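PDB 7B04: nitrite oxidoreductase subunit C from Kuenenia stuttgartiensis, which binds a b-type heme and calcium ions and probably carries electrons within the filament-forming nitrite oxidoreductase complex of this anammox bacterium. Local coordinates for residues G36-L42 with P150-R154; N163-A169 with W263-R269. All coordinates share one frame. Numbering follows the deposited sequence.

Contact 1: residues G36-L42 with P150-R154; sequences GVAEEEL and PFSPR. With HEM (protoporphyrin IX containing Fe), chain B.
A buried salt bridge and a small apolar patch join the N-terminal arm of the chain to the heme-binding loop between strands 133-139 and 162-168. Residues 36-38 are extended; Ala38 is the N-cap of the short helix 39-42. Segment 150-154 is irregular, with Glu41 CA 6.7 Å from Pro153 CA and Leu42 CA 6.1 Å from Ser152 CA. Arg154, chi1 m and then fully extended, meets Glu41 (m, t) in a two-pronged salt bridge: NH2 to OE1 2.9 Å, NE to OE2 3.0 Å. Glu41 OE1 also accepts from Ala38 N (3.2 Å), and Arg154 NH2 bonds weakly to Gly36 O (3.1 Å). Val37 CA lies over one guanidinium face. Leu42 CD1 reaches Pro150 CB (4.0 Å) and its CD2 Pro153 CD (3.9 Å). Ser152 OG accepts from Arg154 N (3.2 Å), an ST turn just ahead of axial ligand Met155, and Arg154 CG touches heme CBB (3.6 Å). Arg154 NH1 donates to Lys35 O. Trp311 of strand 306-316 packs on Pro153; Ile309 touches Glu40.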
ATOM      1  N   GLY C  36     -38.356  -4.957 -40.370  1.00 31.72           N
ATOM      2  CA  GLY C  36     -39.353  -5.922 -40.796  1.00 32.64           C
ATOM      3  C   GLY C  36     -38.785  -6.907 -41.800  1.00 31.04           C
ATOM      4  O   GLY C  36     -37.889  -6.585 -42.584  1.00 30.64           O
ATOM      5  N   VAL C  37     -39.307  -8.131 -41.769  1.00 29.53           N
ATOM      6  CA  VAL C  37     -38.822  -9.186 -42.656  1.00 34.03           C
ATOM      7  C   VAL C  37     -39.343  -8.909 -44.063  1.00 41.57           C
ATOM      8  O   VAL C  37     -40.542  -9.024 -44.327  1.00 45.43           O
ATOM      9  CB  VAL C  37     -39.246 -10.573 -42.167  1.00 30.97           C
ATOM     10  CG1 VAL C  37     -38.718 -11.649 -43.099  1.00 34.30           C
ATOM     11  CG2 VAL C  37     -38.741 -10.804 -40.747  1.00 37.03           C
ATOM     12  N   ALA C  38     -38.431  -8.584 -44.977  1.00 40.55           N
ATOM     13  CA  ALA C  38     -38.788  -8.252 -46.349  1.00 39.66           C
ATOM     14  C   ALA C  38     -39.079  -9.518 -47.152  1.00 42.77           C
ATOM     15  O   ALA C  38     -38.616 -10.612 -46.822  1.00 42.62           O
ATOM     16  CB  ALA C  38     -37.672  -7.446 -47.012  1.00 45.49           C
ATOM     17  N   GLU C  39     -39.882  -9.365 -48.211  1.00 47.45           N
ATOM     18  CA  GLU C  39     -40.242 -10.526 -49.023  1.00 47.07           C
ATOM     19  C   GLU C  39     -39.025 -11.120 -49.721  1.00 45.78           C
ATOM     20  O   GLU C  39     -38.937 -12.344 -49.886  1.00 43.11           O
ATOM     21  CB  GLU C  39     -41.294 -10.152 -50.067  1.00 49.05           C
ATOM     22  CG  GLU C  39     -41.198 -11.031 -51.317  1.00 59.36           C
ATOM     23  CD  GLU C  39     -42.159 -10.651 -52.419  1.00 65.24           C
ATOM     24  OE1 GLU C  39     -43.133  -9.923 -52.144  1.00 67.98           O
ATOM     25  OE2 GLU C  39     -41.932 -11.091 -53.567  1.00 65.95           O
ATOM     26  N   GLU C  40     -38.054 -10.280 -50.090  1.00 45.69           N
ATOM     27  CA  GLU C  40     -36.847 -10.787 -50.740  1.00 45.21           C
ATOM     28  C   GLU C  40     -36.173 -11.841 -49.875  1.00 50.83           C
ATOM     29  O   GLU C  40     -35.614 -12.815 -50.395  1.00 49.85           O
ATOM     30  CB  GLU C  40     -35.885  -9.632 -51.045  1.00 43.59           C
ATOM     31  CG  GLU C  40     -34.511 -10.075 -51.532  1.00 52.67           C
ATOM     32  CD  GLU C  40     -33.909  -9.126 -52.555  1.00 57.29           C
ATOM     33  OE1 GLU C  40     -34.354  -7.962 -52.622  1.00 55.34           O
ATOM     34  OE2 GLU C  40     -32.987  -9.547 -53.287  1.00 53.86           O
ATOM     35  N   GLU C  41     -36.223 -11.659 -48.556  1.00 45.17           N
ATOM     36  CA  GLU C  41     -35.642 -12.625 -47.633  1.00 37.31           C
ATOM     37  C   GLU C  41     -36.443 -13.926 -47.576  1.00 36.12           C
ATOM     38  O   GLU C  41     -35.859 -15.003 -47.412  1.00 35.35           O
ATOM     39  CB  GLU C  41     -35.559 -11.996 -46.241  1.00 42.11           C
ATOM     40  CG  GLU C  41     -34.564 -10.851 -46.150  1.00 43.49           C
ATOM     41  CD  GLU C  41     -34.551 -10.194 -44.785  1.00 44.54           C
ATOM     42  OE1 GLU C  41     -35.356  -9.265 -44.558  1.00 48.65           O
ATOM     43  OE2 GLU C  41     -33.740 -10.613 -43.934  1.00 47.91           O
ATOM     44  N   LEU C  42     -37.772 -13.850 -47.692  1.00 39.11           N
ATOM     45  CA  LEU C  42     -38.605 -15.036 -47.505  1.00 39.91           C
ATOM     46  C   LEU C  42     -38.652 -15.957 -48.724  1.00 42.82           C
ATOM     47  O   LEU C  42     -38.866 -17.164 -48.562  1.00 49.81           O
ATOM     48  CB  LEU C  42     -40.017 -14.616 -47.089  1.00 37.89           C
ATOM     49  CG  LEU C  42     -39.983 -13.978 -45.695  1.00 37.52           C
ATOM     50  CD1 LEU C  42     -41.365 -13.547 -45.232  1.00 33.77           C
ATOM     51  CD2 LEU C  42     -39.335 -14.923 -44.686  1.00 43.45           C
ATOM     52  N   PRO C 150     -44.141 -18.936 -44.689  1.00 43.90           N
ATOM     53  CA  PRO C 150     -42.857 -18.282 -44.419  1.00 41.32           C
ATOM     54  C   PRO C 150     -42.055 -18.972 -43.326  1.00 34.00           C
ATOM     55  O   PRO C 150     -42.589 -19.382 -42.292  1.00 36.77           O
ATOM     56  CB  PRO C 150     -43.270 -16.868 -43.996  1.00 43.52           C
ATOM     57  CG  PRO C 150     -44.611 -17.049 -43.378  1.00 43.16           C
ATOM     58  CD  PRO C 150     -45.275 -18.198 -44.101  1.00 42.92           C
ATOM     59  N   PHE C 151     -40.748 -19.084 -43.571  1.00 33.74           N
ATOM     60  CA  PHE C 151     -39.784 -19.598 -42.597  1.00 31.61           C
ATOM     61  C   PHE C 151     -38.571 -18.675 -42.687  1.00 26.82           C
ATOM     62  O   PHE C 151     -37.759 -18.798 -43.608  1.00 26.77           O
ATOM     63  CB  PHE C 151     -39.437 -21.055 -42.880  1.00 32.34           C
ATOM     64  CG  PHE C 151     -38.677 -21.744 -41.774  1.00 38.21           C
ATOM     65  CD1 PHE C 151     -38.075 -21.039 -40.748  1.00 35.80           C
ATOM     66  CD2 PHE C 151     -38.597 -23.119 -41.755  1.00 39.55           C
ATOM     67  CE1 PHE C 151     -37.381 -21.702 -39.750  1.00 34.85           C
ATOM     68  CE2 PHE C 151     -37.910 -23.787 -40.765  1.00 24.71           C
ATOM     69  CZ  PHE C 151     -37.305 -23.081 -39.759  1.00 27.22           C
ATOM     70  N   SER C 152     -38.455 -17.773 -41.719  1.00 26.10           N
ATOM     71  CA  SER C 152     -37.478 -16.691 -41.779  1.00 24.78           C
ATOM     72  C   SER C 152     -36.046 -17.210 -41.883  1.00 28.01           C
ATOM     73  O   SER C 152     -35.661 -18.119 -41.135  1.00 35.33           O
ATOM     74  CB  SER C 152     -37.613 -15.800 -40.546  1.00 27.74           C
ATOM     75  OG  SER C 152     -36.603 -14.806 -40.528  1.00 20.88           O
ATOM     76  N   PRO C 153     -35.231 -16.658 -42.784  1.00 27.15           N
ATOM     77  CA  PRO C 153     -33.809 -17.010 -42.841  1.00 27.99           C
ATOM     78  C   PRO C 153     -32.946 -16.286 -41.819  1.00 30.71           C
ATOM     79  O   PRO C 153     -31.717 -16.374 -41.898  1.00 29.72           O
ATOM     80  CB  PRO C 153     -33.422 -16.596 -44.269  1.00 31.56           C
ATOM     81  CG  PRO C 153     -34.304 -15.431 -44.550  1.00 29.99           C
ATOM     82  CD  PRO C 153     -35.611 -15.717 -43.852  1.00 34.12           C
ATOM     83  N   ARG C 154     -33.550 -15.532 -40.902  1.00 30.53           N
ATOM     84  CA  ARG C 154     -32.807 -14.840 -39.849  1.00 23.02           C
ATOM     85  C   ARG C 154     -32.593 -15.794 -38.671  1.00 25.41           C
ATOM     86  O   ARG C 154     -33.163 -15.643 -37.588  1.00 32.91           O
ATOM     87  CB  ARG C 154     -33.539 -13.576 -39.422  1.00 24.18           C
ATOM     88  CG  ARG C 154     -33.703 -12.546 -40.527  1.00 27.81           C
ATOM     89  CD  ARG C 154     -34.397 -11.303 -40.001  1.00 39.75           C
ATOM     90  NE  ARG C 154     -34.661 -10.322 -41.050  1.00 36.88           N
ATOM     91  CZ  ARG C 154     -35.274  -9.161 -40.842  1.00 34.18           C
ATOM     92  NH1 ARG C 154     -35.673  -8.832 -39.622  1.00 28.24           N
ATOM     93  NH2 ARG C 154     -35.479  -8.326 -41.851  1.00 34.16           N
TER
HETATM   94  CHA HEM B 401     -25.340 -15.046 -33.983  1.00 25.22           C
HETATM   95  CHB HEM B 401     -28.564 -11.952 -35.928  1.00 30.31           C
HETATM   96  CHC HEM B 401     -28.479 -14.662 -39.962  1.00 24.62           C
HETATM   97  CHD HEM B 401     -25.378 -17.869 -37.953  1.00 27.46           C
HETATM   98  C1A HEM B 401     -26.278 -14.038 -34.118  1.00 30.54           C
HETATM   99  C2A HEM B 401     -26.806 -13.217 -33.049  1.00 33.69           C
HETATM  100  C3A HEM B 401     -27.689 -12.354 -33.579  1.00 26.70           C
HETATM  101  C4A HEM B 401     -27.771 -12.608 -35.004  1.00 27.72           C
HETATM  102  CMA HEM B 401     -28.501 -11.274 -32.830  1.00 29.36           C
HETATM  103  CAA HEM B 401     -26.362 -13.331 -31.572  1.00 29.06           C
HETATM  104  CBA HEM B 401     -27.512 -13.785 -30.684  1.00 22.25           C
HETATM  105  CGA HEM B 401     -27.508 -15.284 -30.595  1.00 23.66           C
HETATM  106  O1A HEM B 401     -28.612 -15.884 -30.549  1.00 32.01           O
HETATM  107  O2A HEM B 401     -26.397 -15.871 -30.585  1.00 27.35           O
HETATM  108  C1B HEM B 401     -28.783 -12.372 -37.226  1.00 30.00           C
HETATM  109  C2B HEM B 401     -29.499 -11.657 -38.263  1.00 22.82           C
HETATM  110  C3B HEM B 401     -29.484 -12.411 -39.383  1.00 25.45           C
HETATM  111  C4B HEM B 401     -28.739 -13.623 -39.086  1.00 29.01           C
HETATM  112  CMB HEM B 401     -30.159 -10.280 -38.028  1.00 25.99           C
HETATM  113  CAB HEM B 401     -30.085 -12.127 -40.785  1.00 29.99           C
HETATM  114  CBB HEM B 401     -30.579 -10.947 -41.179  1.00 32.44           C
HETATM  115  C1C HEM B 401     -27.598 -15.717 -39.788  1.00 29.02           C
HETATM  116  C2C HEM B 401     -27.179 -16.648 -40.821  1.00 25.63           C
HETATM  117  C3C HEM B 401     -26.325 -17.522 -40.279  1.00 28.22           C
HETATM  118  C4C HEM B 401     -26.173 -17.200 -38.872  1.00 25.10           C
HETATM  119  CMC HEM B 401     -27.630 -16.620 -42.299  1.00 27.69           C
HETATM  120  CAC HEM B 401     -25.630 -18.688 -41.020  1.00 25.58           C
HETATM  121  CBC HEM B 401     -25.676 -19.937 -40.552  1.00 21.92           C
HETATM  122  C1D HEM B 401     -25.022 -17.325 -36.731  1.00 31.68           C
HETATM  123  C2D HEM B 401     -23.917 -17.736 -35.883  1.00 25.36           C
HETATM  124  C3D HEM B 401     -23.908 -16.961 -34.799  1.00 20.99           C
HETATM  125  C4D HEM B 401     -25.009 -16.020 -34.905  1.00 25.96           C
HETATM  126  CMD HEM B 401     -22.913 -18.875 -36.163  1.00 28.45           C
HETATM  127  CAD HEM B 401     -22.895 -17.065 -33.638  1.00 21.64           C
HETATM  128  CBD HEM B 401     -21.791 -16.026 -33.790  1.00 28.68           C
HETATM  129  CGD HEM B 401     -20.704 -16.292 -32.781  1.00 24.39           C
HETATM  130  O1D HEM B 401     -19.660 -15.594 -32.824  1.00 19.57           O
HETATM  131  O2D HEM B 401     -20.867 -17.210 -31.937  1.00 31.45           O
HETATM  132  NA  HEM B 401     -26.896 -13.638 -35.286  1.00 30.15           N
HETATM  133  NB  HEM B 401     -28.338 -13.558 -37.767  1.00 31.56           N
HETATM  134  NC  HEM B 401     -26.968 -16.083 -38.605  1.00 30.14           N
HETATM  135  ND  HEM B 401     -25.668 -16.266 -36.100  1.00 33.42           N
HETATM  136 FE   HEM B 401     -27.184 -14.880 -36.785  1.00 49.37          FE

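Contact 2: residues N163-A169 with W263-R269. With HEM (protoporphyrin IX containing Fe), chain B.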
ATOM      1  N   ASN C 163     -30.910 -25.807 -37.384  1.00 28.88           N
ATOM      2  CA  ASN C 163     -29.620 -26.366 -37.001  1.00 26.08           C
ATOM      3  C   ASN C 163     -28.512 -25.479 -37.553  1.00 24.99           C
ATOM      4  O   ASN C 163     -28.583 -25.024 -38.697  1.00 25.69           O
ATOM      5  CB  ASN C 163     -29.460 -27.795 -37.529  1.00 28.37           C
ATOM      6  CG  ASN C 163     -28.435 -28.605 -36.748  1.00 32.88           C
ATOM      7  OD1 ASN C 163     -28.325 -29.818 -36.927  1.00 36.37           O
ATOM      8  ND2 ASN C 163     -27.684 -27.942 -35.878  1.00 31.25           N
ATOM      9  N   LEU C 164     -27.488 -25.237 -36.737  1.00 30.11           N
ATOM     10  CA  LEU C 164     -26.379 -24.366 -37.098  1.00 23.44           C
ATOM     11  C   LEU C 164     -25.063 -25.121 -36.978  1.00 26.38           C
ATOM     12  O   LEU C 164     -24.869 -25.908 -36.045  1.00 27.81           O
ATOM     13  CB  LEU C 164     -26.328 -23.132 -36.181  1.00 23.01           C
ATOM     14  CG  LEU C 164     -27.250 -21.913 -36.295  1.00 22.30           C
ATOM     15  CD1 LEU C 164     -26.985 -21.139 -37.568  1.00 25.87           C
ATOM     16  CD2 LEU C 164     -28.722 -22.291 -36.178  1.00 25.80           C
ATOM     17  N   TRP C 165     -24.165 -24.890 -37.936  1.00 23.25           N
ATOM     18  CA  TRP C 165     -22.801 -25.412 -37.900  1.00 20.65           C
ATOM     19  C   TRP C 165     -21.858 -24.218 -37.926  1.00 24.39           C
ATOM     20  O   TRP C 165     -21.705 -23.577 -38.969  1.00 24.84           O
ATOM     21  CB  TRP C 165     -22.517 -26.331 -39.086  1.00 20.46           C
ATOM     22  CG  TRP C 165     -23.381 -27.542 -39.183  1.00 23.45           C
ATOM     23  CD1 TRP C 165     -24.244 -28.020 -38.241  1.00 25.09           C
ATOM     24  CD2 TRP C 165     -23.462 -28.439 -40.295  1.00 28.61           C
ATOM     25  NE1 TRP C 165     -24.859 -29.160 -38.700  1.00 30.77           N
ATOM     26  CE2 TRP C 165     -24.396 -29.438 -39.959  1.00 30.49           C
ATOM     27  CE3 TRP C 165     -22.836 -28.494 -41.544  1.00 25.15           C
ATOM     28  CZ2 TRP C 165     -24.718 -30.480 -40.827  1.00 27.54           C
ATOM     29  CZ3 TRP C 165     -23.157 -29.527 -42.402  1.00 23.76           C
ATOM     30  CH2 TRP C 165     -24.089 -30.507 -42.041  1.00 26.64           C
ATOM     31  N   HIS C 166     -21.214 -23.921 -36.802  1.00 28.41           N
ATOM     32  CA  HIS C 166     -20.360 -22.741 -36.694  1.00 24.84           C
ATOM     33  C   HIS C 166     -18.898 -23.169 -36.691  1.00 24.19           C
ATOM     34  O   HIS C 166     -18.429 -23.785 -35.728  1.00 22.61           O
ATOM     35  CB  HIS C 166     -20.686 -21.931 -35.442  1.00 22.29           C
ATOM     36  CG  HIS C 166     -19.993 -20.605 -35.392  1.00 18.85           C
ATOM     37  ND1 HIS C 166     -19.928 -19.840 -34.248  1.00 22.47           N
ATOM     38  CD2 HIS C 166     -19.334 -19.911 -36.348  1.00 22.77           C
ATOM     39  CE1 HIS C 166     -19.258 -18.729 -34.502  1.00 26.75           C
ATOM     40  NE2 HIS C 166     -18.886 -18.748 -35.769  1.00 28.76           N
ATOM     41  N   TRP C 167     -18.179 -22.833 -37.759  1.00 22.46           N
ATOM     42  CA  TRP C 167     -16.742 -23.047 -37.810  1.00 28.21           C
ATOM     43  C   TRP C 167     -16.022 -21.865 -37.176  1.00 27.67           C
ATOM     44  O   TRP C 167     -16.365 -20.705 -37.427  1.00 28.24           O
ATOM     45  CB  TRP C 167     -16.260 -23.231 -39.250  1.00 28.15           C
ATOM     46  CG  TRP C 167     -14.766 -23.247 -39.352  1.00 28.43           C
ATOM     47  CD1 TRP C 167     -13.934 -24.282 -39.036  1.00 25.73           C
ATOM     48  CD2 TRP C 167     -13.921 -22.168 -39.771  1.00 21.02           C
ATOM     49  NE1 TRP C 167     -12.627 -23.919 -39.245  1.00 17.67           N
ATOM     50  CE2 TRP C 167     -12.592 -22.624 -39.694  1.00 22.45           C
ATOM     51  CE3 TRP C 167     -14.161 -20.863 -40.210  1.00 21.99           C
ATOM     52  CZ2 TRP C 167     -11.506 -21.823 -40.041  1.00 25.75           C
ATOM     53  CZ3 TRP C 167     -13.081 -20.069 -40.554  1.00 28.40           C
ATOM     54  CH2 TRP C 167     -11.771 -20.552 -40.467  1.00 24.35           C
ATOM     55  N   LYS C 168     -15.018 -22.163 -36.357  1.00 23.61           N
ATOM     56  CA  LYS C 168     -14.239 -21.146 -35.668  1.00 25.38           C
ATOM     57  C   LYS C 168     -12.762 -21.340 -35.980  1.00 26.28           C
ATOM     58  O   LYS C 168     -12.225 -22.440 -35.807  1.00 23.27           O
ATOM     59  CB  LYS C 168     -14.484 -21.200 -34.158  1.00 23.90           C
ATOM     60  CG  LYS C 168     -15.919 -20.896 -33.759  1.00 21.89           C
ATOM     61  CD  LYS C 168     -16.097 -20.924 -32.253  1.00 25.88           C
ATOM     62  CE  LYS C 168     -17.527 -20.593 -31.860  1.00 27.10           C
ATOM     63  NZ  LYS C 168     -18.480 -21.659 -32.279  1.00 30.45           N
ATOM     64  N   ALA C 169     -12.110 -20.269 -36.438  1.00 24.16           N
ATOM     65  CA  ALA C 169     -10.698 -20.357 -36.796  1.00 22.74           C
ATOM     66  C   ALA C 169      -9.828 -20.598 -35.570  1.00 25.74           C
ATOM     67  O   ALA C 169      -8.833 -21.328 -35.643  1.00 27.99           O
ATOM     68  CB  ALA C 169     -10.256 -19.090 -37.525  1.00 23.96           C
ATOM     69  N   TRP C 263      -9.725 -18.127 -47.570  1.00 27.12           N
ATOM     70  CA  TRP C 263     -10.097 -19.194 -46.652  1.00 27.80           C
ATOM     71  C   TRP C 263     -10.755 -20.330 -47.424  1.00 28.63           C
ATOM     72  O   TRP C 263     -11.545 -20.094 -48.342  1.00 26.67           O
ATOM     73  CB  TRP C 263     -11.061 -18.699 -45.573  1.00 23.52           C
ATOM     74  CG  TRP C 263     -10.400 -18.080 -44.385  1.00 19.85           C
ATOM     75  CD1 TRP C 263     -10.350 -16.754 -44.076  1.00 27.58           C
ATOM     76  CD2 TRP C 263      -9.698 -18.763 -43.337  1.00 20.48           C
ATOM     77  NE1 TRP C 263      -9.659 -16.565 -42.904  1.00 30.73           N
ATOM     78  CE2 TRP C 263      -9.248 -17.783 -42.430  1.00 26.30           C
ATOM     79  CE3 TRP C 263      -9.404 -20.105 -43.079  1.00 24.28           C
ATOM     80  CZ2 TRP C 263      -8.519 -18.102 -41.286  1.00 30.12           C
ATOM     81  CZ3 TRP C 263      -8.681 -20.420 -41.941  1.00 25.19           C
ATOM     82  CH2 TRP C 263      -8.248 -19.423 -41.059  1.00 26.07           C
ATOM     83  N   THR C 264     -10.431 -21.563 -47.044  1.00 23.99           N
ATOM     84  CA  THR C 264     -11.120 -22.744 -47.551  1.00 22.56           C
ATOM     85  C   THR C 264     -11.484 -23.602 -46.349  1.00 24.24           C
ATOM     86  O   THR C 264     -10.599 -24.131 -45.669  1.00 25.29           O
ATOM     87  CB  THR C 264     -10.265 -23.526 -48.550  1.00 23.92           C
ATOM     88  OG1 THR C 264      -9.862 -22.658 -49.616  1.00 24.65           O
ATOM     89  CG2 THR C 264     -11.069 -24.678 -49.136  1.00 21.88           C
ATOM     90  N   VAL C 265     -12.780 -23.739 -46.090  1.00 22.52           N
ATOM     91  CA  VAL C 265     -13.282 -24.507 -44.960  1.00 28.04           C
ATOM     92  C   VAL C 265     -14.227 -25.570 -45.491  1.00 22.99           C
ATOM     93  O   VAL C 265     -15.038 -25.303 -46.384  1.00 27.23           O
ATOM     94  CB  VAL C 265     -14.006 -23.598 -43.944  1.00 28.92           C
ATOM     95  CG1 VAL C 265     -14.584 -24.415 -42.793  1.00 22.01           C
ATOM     96  CG2 VAL C 265     -13.071 -22.514 -43.430  1.00 24.35           C
ATOM     97  N   VAL C 266     -14.119 -26.779 -44.948  1.00 18.65           N
ATOM     98  CA  VAL C 266     -15.052 -27.848 -45.271  1.00 23.57           C
ATOM     99  C   VAL C 266     -15.700 -28.336 -43.984  1.00 25.57           C
ATOM    100  O   VAL C 266     -15.036 -28.479 -42.950  1.00 27.18           O
ATOM    101  CB  VAL C 266     -14.399 -29.011 -46.056  1.00 27.81           C
ATOM    102  CG1 VAL C 266     -13.491 -28.478 -47.151  1.00 28.16           C
ATOM    103  CG2 VAL C 266     -13.645 -29.951 -45.143  1.00 26.13           C
ATOM    104  N   PHE C 267     -17.002 -28.574 -44.055  1.00 29.48           N
ATOM    105  CA  PHE C 267     -17.781 -29.076 -42.932  1.00 24.74           C
ATOM    106  C   PHE C 267     -18.004 -30.569 -43.121  1.00 24.76           C
ATOM    107  O   PHE C 267     -18.259 -31.032 -44.236  1.00 31.81           O
ATOM    108  CB  PHE C 267     -19.125 -28.352 -42.825  1.00 23.08           C
ATOM    109  CG  PHE C 267     -19.011 -26.899 -42.455  1.00 19.48           C
ATOM    110  CD1 PHE C 267     -19.087 -26.494 -41.132  1.00 15.56           C
ATOM    111  CD2 PHE C 267     -18.832 -25.936 -43.435  1.00 25.02           C
ATOM    112  CE1 PHE C 267     -18.988 -25.153 -40.795  1.00 17.52           C
ATOM    113  CE2 PHE C 267     -18.733 -24.597 -43.104  1.00 22.84           C
ATOM    114  CZ  PHE C 267     -18.811 -24.206 -41.783  1.00 21.96           C
ATOM    115  N   CYS C 268     -17.909 -31.319 -42.028  1.00 26.25           N
ATOM    116  CA  CYS C 268     -18.031 -32.767 -42.075  1.00 31.00           C
ATOM    117  C   CYS C 268     -19.033 -33.213 -41.022  1.00 24.96           C
ATOM    118  O   CYS C 268     -18.906 -32.857 -39.846  1.00 27.79           O
ATOM    119  CB  CYS C 268     -16.667 -33.431 -41.851  1.00 25.56           C
ATOM    120  SG  CYS C 268     -16.676 -35.234 -41.853  1.00 66.43           S
ATOM    121  N   ARG C 269     -20.017 -33.999 -41.452  1.00 17.71           N
ATOM    122  CA  ARG C 269     -21.057 -34.524 -40.581  1.00 22.37           C
ATOM    123  C   ARG C 269     -21.623 -35.779 -41.222  1.00 25.50           C
ATOM    124  O   ARG C 269     -21.665 -35.896 -42.449  1.00 22.24           O
ATOM    125  CB  ARG C 269     -22.180 -33.491 -40.386  1.00 29.52           C
ATOM    126  CG  ARG C 269     -22.736 -33.329 -38.972  1.00 29.93           C
ATOM    127  CD  ARG C 269     -23.781 -34.375 -38.589  1.00 30.01           C
ATOM    128  NE  ARG C 269     -24.845 -34.571 -39.575  1.00 29.55           N
ATOM    129  CZ  ARG C 269     -25.994 -33.899 -39.598  1.00 29.89           C
ATOM    130  NH1 ARG C 269     -26.900 -34.171 -40.529  1.00 27.68           N
ATOM    131  NH2 ARG C 269     -26.239 -32.955 -38.701  1.00 26.60           N
TER
HETATM  132  CHA HEM B 401     -25.340 -15.046 -33.983  1.00 25.22           C
HETATM  133  CHB HEM B 401     -28.564 -11.952 -35.928  1.00 30.31           C
HETATM  134  CHC HEM B 401     -28.479 -14.662 -39.962  1.00 24.62           C
HETATM  135  CHD HEM B 401     -25.378 -17.869 -37.953  1.00 27.46           C
HETATM  136  C1A HEM B 401     -26.278 -14.038 -34.118  1.00 30.54           C
HETATM  137  C2A HEM B 401     -26.806 -13.217 -33.049  1.00 33.69           C
HETATM  138  C3A HEM B 401     -27.689 -12.354 -33.579  1.00 26.70           C
HETATM  139  C4A HEM B 401     -27.771 -12.608 -35.004  1.00 27.72           C
HETATM  140  CMA HEM B 401     -28.501 -11.274 -32.830  1.00 29.36           C
HETATM  141  CAA HEM B 401     -26.362 -13.331 -31.572  1.00 29.06           C
HETATM  142  CBA HEM B 401     -27.512 -13.785 -30.684  1.00 22.25           C
HETATM  143  CGA HEM B 401     -27.508 -15.284 -30.595  1.00 23.66           C
HETATM  144  O1A HEM B 401     -28.612 -15.884 -30.549  1.00 32.01           O
HETATM  145  O2A HEM B 401     -26.397 -15.871 -30.585  1.00 27.35           O
HETATM  146  C1B HEM B 401     -28.783 -12.372 -37.226  1.00 30.00           C
HETATM  147  C2B HEM B 401     -29.499 -11.657 -38.263  1.00 22.82           C
HETATM  148  C3B HEM B 401     -29.484 -12.411 -39.383  1.00 25.45           C
HETATM  149  C4B HEM B 401     -28.739 -13.623 -39.086  1.00 29.01           C
HETATM  150  CMB HEM B 401     -30.159 -10.280 -38.028  1.00 25.99           C
HETATM  151  CAB HEM B 401     -30.085 -12.127 -40.785  1.00 29.99           C
HETATM  152  CBB HEM B 401     -30.579 -10.947 -41.179  1.00 32.44           C
HETATM  153  C1C HEM B 401     -27.598 -15.717 -39.788  1.00 29.02           C
HETATM  154  C2C HEM B 401     -27.179 -16.648 -40.821  1.00 25.63           C
HETATM  155  C3C HEM B 401     -26.325 -17.522 -40.279  1.00 28.22           C
HETATM  156  C4C HEM B 401     -26.173 -17.200 -38.872  1.00 25.10           C
HETATM  157  CMC HEM B 401     -27.630 -16.620 -42.299  1.00 27.69           C
HETATM  158  CAC HEM B 401     -25.630 -18.688 -41.020  1.00 25.58           C
HETATM  159  CBC HEM B 401     -25.676 -19.937 -40.552  1.00 21.92           C
HETATM  160  C1D HEM B 401     -25.022 -17.325 -36.731  1.00 31.68           C
HETATM  161  C2D HEM B 401     -23.917 -17.736 -35.883  1.00 25.36           C
HETATM  162  C3D HEM B 401     -23.908 -16.961 -34.799  1.00 20.99           C
HETATM  163  C4D HEM B 401     -25.009 -16.020 -34.905  1.00 25.96           C
HETATM  164  CMD HEM B 401     -22.913 -18.875 -36.163  1.00 28.45           C
HETATM  165  CAD HEM B 401     -22.895 -17.065 -33.638  1.00 21.64           C
HETATM  166  CBD HEM B 401     -21.791 -16.026 -33.790  1.00 28.68           C
HETATM  167  CGD HEM B 401     -20.704 -16.292 -32.781  1.00 24.39           C
HETATM  168  O1D HEM B 401     -19.660 -15.594 -32.824  1.00 19.57           O
HETATM  169  O2D HEM B 401     -20.867 -17.210 -31.937  1.00 31.45           O
HETATM  170  NA  HEM B 401     -26.896 -13.638 -35.286  1.00 30.15           N
HETATM  171  NB  HEM B 401     -28.338 -13.558 -37.767  1.00 31.56           N
HETATM  172  NC  HEM B 401     -26.968 -16.083 -38.605  1.00 30.14           N
HETATM  173  ND  HEM B 401     -25.668 -16.266 -36.100  1.00 33.42           N
HETATM  174 FE   HEM B 401     -27.184 -14.880 -36.785  1.00 49.37          FE
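Aromatic packing dominates this buried face-to-face contact of two strands, whose axes pass 9.1 Å apart with their directions at 136°, too distant for backbone pairing. Trp167 is central: its edge points at the face of Trp263 in a T-shaped stack (six-membered ring centroids 4.9 Å apart, planes at 66°), and CG2 of Val265 sits squarely over its six-membered ring, 3.5 Å from the centroid, a CH-pi contact. Among apolar contacts, Phe267 fits between the two tryptophans of strand 163-168, its CB 3.9 Å from Trp165 CE3 and its CE1 3.7 Å from Trp167 CB. At the far end Trp165 CZ2 lies over the Arg269 guanidinium, 3.6 Å from NH2; Arg269 NH1 donates to Val279 O. Leu164 and His166 line the heme pocket, with Leu164 CD1 3.5 Å from heme CBC and His166 CE1 3.3 Å from heme CGD. Two layers of the curled sheet thus pack as in a beta-sandwich core, consistent with the DOMON-type family: strand 163-168 between antiparallel neighbours 133-139 and 233-238, strand 263-269 between 108-116 and 253-258.

How the contacts relate
Both segments of contact 1 precede those of contact 2 in the sequence, and residues 150-154 lie in the loop that leads into strand 162-168. The centres of the two contacts are about 24 Å apart and their nearest atoms about 7 Å, so they do not touch, yet both reach the same heme. Contact 1 is peripheral, about 22 Å from the chain centre, and joins the N-terminal arm to the loop that carries the axial ligand Met155. Contact 2, about 4 Å from that centre, fills the interior between packed layers of the curled sheet. The heme is thus bordered by a loop on one side and by a strand of the beta core on another, an arrangement consistent with the DOMON-type heme domain of ethylbenzene dehydrogenase relatives.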